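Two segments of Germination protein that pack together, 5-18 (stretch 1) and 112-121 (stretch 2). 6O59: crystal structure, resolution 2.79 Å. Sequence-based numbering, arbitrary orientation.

Stretch 1, residues 5-18: SLKNLLSENLTLIK
Stretch 2 112-121: LIVDGINRVL

Residues 5-9 of stretch 1 are extended except at Asn8 (phi/psi -74/-41°), and Leu9 occupies the N-cap position of a helix that starts at Leu10 and continues beyond Lys18. Stretch 2 is a hairpin: strand 112-114, a turn, and a strand beginning at Val120, with Leu112 and Leu121 paired by Leu112 N to Leu121 O (2.8 Å) and Leu121 N to Leu112 O (3.1 Å). Ile117 N closes the turn on Val114 O at 3.1 Å; Gly116 (phi -144°, psi 31°) and Asn118 (phi 78°, psi 5°) shape it. Helix and strand 112-114 run at 139°, their axes 8.7 Å apart at closest approach. In register, CA of Asn8 lies 4.4 Å from CA of Asn118, and CA of Leu10 4.6 Å from CA of Asp115.

The hydrophobic contact centres on Ile113 (chi1 m, chi2 t), which points toward the helix. Its CG2 meets CD1 of Leu10 (t, p) at 3.4 Å, while its CD1 lies 3.6 Å from CD1 of Ile17 (m, t) and 4.3 Å from CD2 of Leu14 (m, t). Separately, Leu6 (chi1 -89°, chi2 22°) places CD2 3.8 Å from CG2 of Val120 (t).

Backbone contacts join the helix start to the turn. Leu10 N donates a weak hydrogen bond to Asp115 O (3.1 Å, 131°), and Leu9 CA approaches the same oxygen at 3.4 Å in a CA-H...O contact. Gly116 CA makes another with Asn8 O, at 3.0 Å and 160°.

Asn118 (chi1 115°) points toward stretch 1, its CB 3.4 Å from Lys7 O and 3.1 Å from Asn8 ND2; its ND2 is 3.3 Å from Leu6 O.

Within stretch 1, Asn13 (m) ties the helix back to the extended segment: its ND2 donates to Lys7 O (2.8 Å), and its OD1 accepts a weak hydrogen bond from Lys7 N (3.1 Å).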

# COMPACT_ATOMS: atom_id res chain seq x y z
N SER A 5 -12.54 18.79 -1.65
CA SER A 5 -11.37 19.55 -1.22
C SER A 5 -10.74 18.93 0.03
O SER A 5 -11.35 18.08 0.69
CB SER A 5 -11.72 21.01 -0.96
OG SER A 5 -10.66 21.87 -1.36
N LEU A 6 -9.50 19.31 0.33
CA LEU A 6 -8.80 18.73 1.47
C LEU A 6 -9.16 19.44 2.77
O LEU A 6 -9.40 20.66 2.78
CB LEU A 6 -7.28 18.74 1.23
CG LEU A 6 -6.61 17.55 0.52
CD1 LEU A 6 -7.56 16.73 -0.32
CD2 LEU A 6 -5.43 17.99 -0.29
N LYS A 7 -9.25 18.67 3.85
CA LYS A 7 -9.59 19.18 5.17
C LYS A 7 -8.41 19.98 5.72
O LYS A 7 -7.27 19.70 5.35
CB LYS A 7 -10.01 18.04 6.12
CG LYS A 7 -11.29 17.28 5.71
CD LYS A 7 -12.58 18.13 5.61
CE LYS A 7 -13.32 18.31 6.92
NZ LYS A 7 -14.24 19.48 6.89
N ASN A 8 -8.67 20.99 6.56
CA ASN A 8 -7.61 21.81 7.13
C ASN A 8 -6.85 21.05 8.21
O ASN A 8 -5.63 21.11 8.20
CB ASN A 8 -8.12 23.14 7.66
CG ASN A 8 -8.39 24.14 6.56
OD1 ASN A 8 -9.54 24.40 6.20
ND2 ASN A 8 -7.33 24.71 5.99
N LEU A 9 -7.54 20.28 9.07
CA LEU A 9 -6.87 19.49 10.11
C LEU A 9 -6.13 18.28 9.51
O LEU A 9 -6.66 17.61 8.62
CB LEU A 9 -7.84 19.01 11.20
CG LEU A 9 -8.46 20.09 12.10
CD1 LEU A 9 -9.65 19.53 12.84
CD2 LEU A 9 -7.45 20.64 13.10
N LEU A 10 -4.90 18.03 9.99
CA LEU A 10 -4.03 16.92 9.58
C LEU A 10 -4.67 15.58 9.99
O LEU A 10 -4.67 14.63 9.20
CB LEU A 10 -2.63 17.11 10.20
CG LEU A 10 -1.65 15.95 10.27
CD1 LEU A 10 -1.21 15.52 8.90
CD2 LEU A 10 -0.44 16.33 11.05
N SER A 11 -5.25 15.54 11.21
CA SER A 11 -5.96 14.40 11.79
C SER A 11 -7.07 13.94 10.86
O SER A 11 -7.22 12.74 10.63
CB SER A 11 -6.55 14.80 13.14
OG SER A 11 -7.42 15.91 13.03
N GLU A 12 -7.83 14.91 10.30
CA GLU A 12 -8.94 14.70 9.39
C GLU A 12 -8.46 14.14 8.06
O GLU A 12 -9.10 13.24 7.50
CB GLU A 12 -9.73 16.00 9.17
CG GLU A 12 -10.52 16.44 10.40
CD GLU A 12 -11.57 17.52 10.21
OE1 GLU A 12 -12.69 17.34 10.74
OE2 GLU A 12 -11.28 18.55 9.56
N ASN A 13 -7.30 14.63 7.56
CA ASN A 13 -6.73 14.17 6.30
C ASN A 13 -6.20 12.77 6.44
O ASN A 13 -6.35 11.97 5.52
CB ASN A 13 -5.64 15.11 5.82
CG ASN A 13 -6.19 16.40 5.29
OD1 ASN A 13 -7.15 16.43 4.50
ND2 ASN A 13 -5.61 17.51 5.70
N LEU A 14 -5.62 12.45 7.61
CA LEU A 14 -5.06 11.12 7.85
C LEU A 14 -6.18 10.10 8.02
O LEU A 14 -6.13 9.05 7.39
CB LEU A 14 -4.08 11.11 9.05
CG LEU A 14 -2.82 11.98 8.91
CD1 LEU A 14 -1.93 11.85 10.12
CD2 LEU A 14 -2.01 11.65 7.64
N THR A 15 -7.23 10.43 8.79
CA THR A 15 -8.36 9.50 8.97
C THR A 15 -8.99 9.14 7.62
O THR A 15 -9.25 7.96 7.39
CB THR A 15 -9.40 10.07 9.92
OG1 THR A 15 -9.62 11.42 9.57
CG2 THR A 15 -8.98 9.98 11.38
N LEU A 16 -9.14 10.16 6.72
CA LEU A 16 -9.73 10.03 5.39
C LEU A 16 -8.84 9.20 4.45
O LEU A 16 -9.39 8.45 3.65
CB LEU A 16 -10.06 11.40 4.77
CG LEU A 16 -11.39 12.05 5.26
CD1 LEU A 16 -11.42 13.51 4.96
CD2 LEU A 16 -12.61 11.38 4.65
N ILE A 17 -7.49 9.31 4.54
CA ILE A 17 -6.59 8.50 3.72
C ILE A 17 -6.79 7.02 4.10
O ILE A 17 -7.10 6.20 3.24
CB ILE A 17 -5.10 8.92 3.86
CG1 ILE A 17 -4.85 10.31 3.24
CG2 ILE A 17 -4.14 7.86 3.26
CD1 ILE A 17 -3.59 10.98 3.75
N LYS A 18 -6.69 6.72 5.40
CA LYS A 18 -6.89 5.38 5.97
C LYS A 18 -8.23 4.79 5.48
O LYS A 18 -8.30 3.62 5.09
CB LYS A 18 -6.85 5.44 7.51
CG LYS A 18 -5.49 5.85 8.08
CD LYS A 18 -5.42 5.63 9.59
CE LYS A 18 -4.50 6.60 10.29
NZ LYS A 18 -5.17 7.90 10.60
N LEU A 112 3.44 15.20 1.88
CA LEU A 112 3.78 15.96 3.07
C LEU A 112 2.52 16.75 3.47
O LEU A 112 2.04 17.59 2.71
CB LEU A 112 5.02 16.85 2.88
CG LEU A 112 5.28 17.84 4.03
CD1 LEU A 112 5.71 17.13 5.29
CD2 LEU A 112 6.29 18.87 3.63
N ILE A 113 1.95 16.40 4.62
CA ILE A 113 0.73 17.01 5.14
C ILE A 113 1.07 17.78 6.43
O ILE A 113 1.74 17.24 7.31
CB ILE A 113 -0.37 15.93 5.34
CG1 ILE A 113 -0.44 14.97 4.11
CG2 ILE A 113 -1.74 16.58 5.67
CD1 ILE A 113 -1.58 13.96 4.06
N VAL A 114 0.64 19.06 6.51
CA VAL A 114 0.90 19.94 7.65
C VAL A 114 -0.45 20.32 8.34
O VAL A 114 -1.45 20.57 7.67
CB VAL A 114 1.75 21.17 7.22
CG1 VAL A 114 2.07 22.08 8.41
CG2 VAL A 114 3.05 20.73 6.53
N ASP A 115 -0.42 20.34 9.70
CA ASP A 115 -1.48 20.54 10.70
C ASP A 115 -2.71 21.28 10.24
O ASP A 115 -3.81 20.83 10.57
CB ASP A 115 -0.97 21.22 11.97
CG ASP A 115 -1.74 20.89 13.25
OD1 ASP A 115 -2.84 20.26 13.16
OD2 ASP A 115 -1.24 21.25 14.36
N GLY A 116 -2.55 22.42 9.56
CA GLY A 116 -3.71 23.19 9.12
C GLY A 116 -3.58 23.86 7.77
O GLY A 116 -4.14 24.95 7.59
N ILE A 117 -2.82 23.27 6.86
CA ILE A 117 -2.57 23.98 5.58
C ILE A 117 -3.65 23.67 4.54
O ILE A 117 -4.00 24.61 3.82
CB ILE A 117 -1.14 23.74 5.08
CG1 ILE A 117 -0.24 24.90 5.48
CG2 ILE A 117 -1.16 23.56 3.58
CD1 ILE A 117 0.80 24.54 6.49
N ASN A 118 -4.08 22.42 4.43
CA ASN A 118 -5.16 21.98 3.48
C ASN A 118 -4.68 21.86 2.03
O ASN A 118 -5.52 21.60 1.16
CB ASN A 118 -6.52 22.63 3.77
CG ASN A 118 -7.02 23.55 2.68
OD1 ASN A 118 -6.25 24.05 1.87
ND2 ASN A 118 -8.31 23.79 2.65
N ARG A 119 -3.38 22.04 1.77
CA ARG A 119 -2.74 21.79 0.46
C ARG A 119 -1.70 20.72 0.76
O ARG A 119 -1.04 20.82 1.81
CB ARG A 119 -2.20 23.06 -0.22
CG ARG A 119 -3.21 24.09 -0.69
CD ARG A 119 -2.83 25.38 -1.41
NE ARG A 119 -3.95 26.27 -1.71
CZ ARG A 119 -3.86 27.49 -2.23
NH1 ARG A 119 -2.67 28.00 -2.52
NH2 ARG A 119 -4.95 28.21 -2.46
N VAL A 120 -1.59 19.70 -0.08
CA VAL A 120 -0.62 18.61 0.23
C VAL A 120 0.53 18.70 -0.77
O VAL A 120 0.26 18.94 -1.94
CB VAL A 120 -1.31 17.24 0.21
CG1 VAL A 120 -0.33 16.10 0.13
CG2 VAL A 120 -2.21 17.09 1.42
N LEU A 121 1.76 18.54 -0.28
CA LEU A 121 2.94 18.56 -1.17
C LEU A 121 3.30 17.14 -1.58
O LEU A 121 3.38 16.29 -0.71
CB LEU A 121 4.09 19.22 -0.42
CG LEU A 121 5.42 19.22 -1.15
CD1 LEU A 121 6.37 20.21 -0.52
CD2 LEU A 121 6.04 17.84 -1.15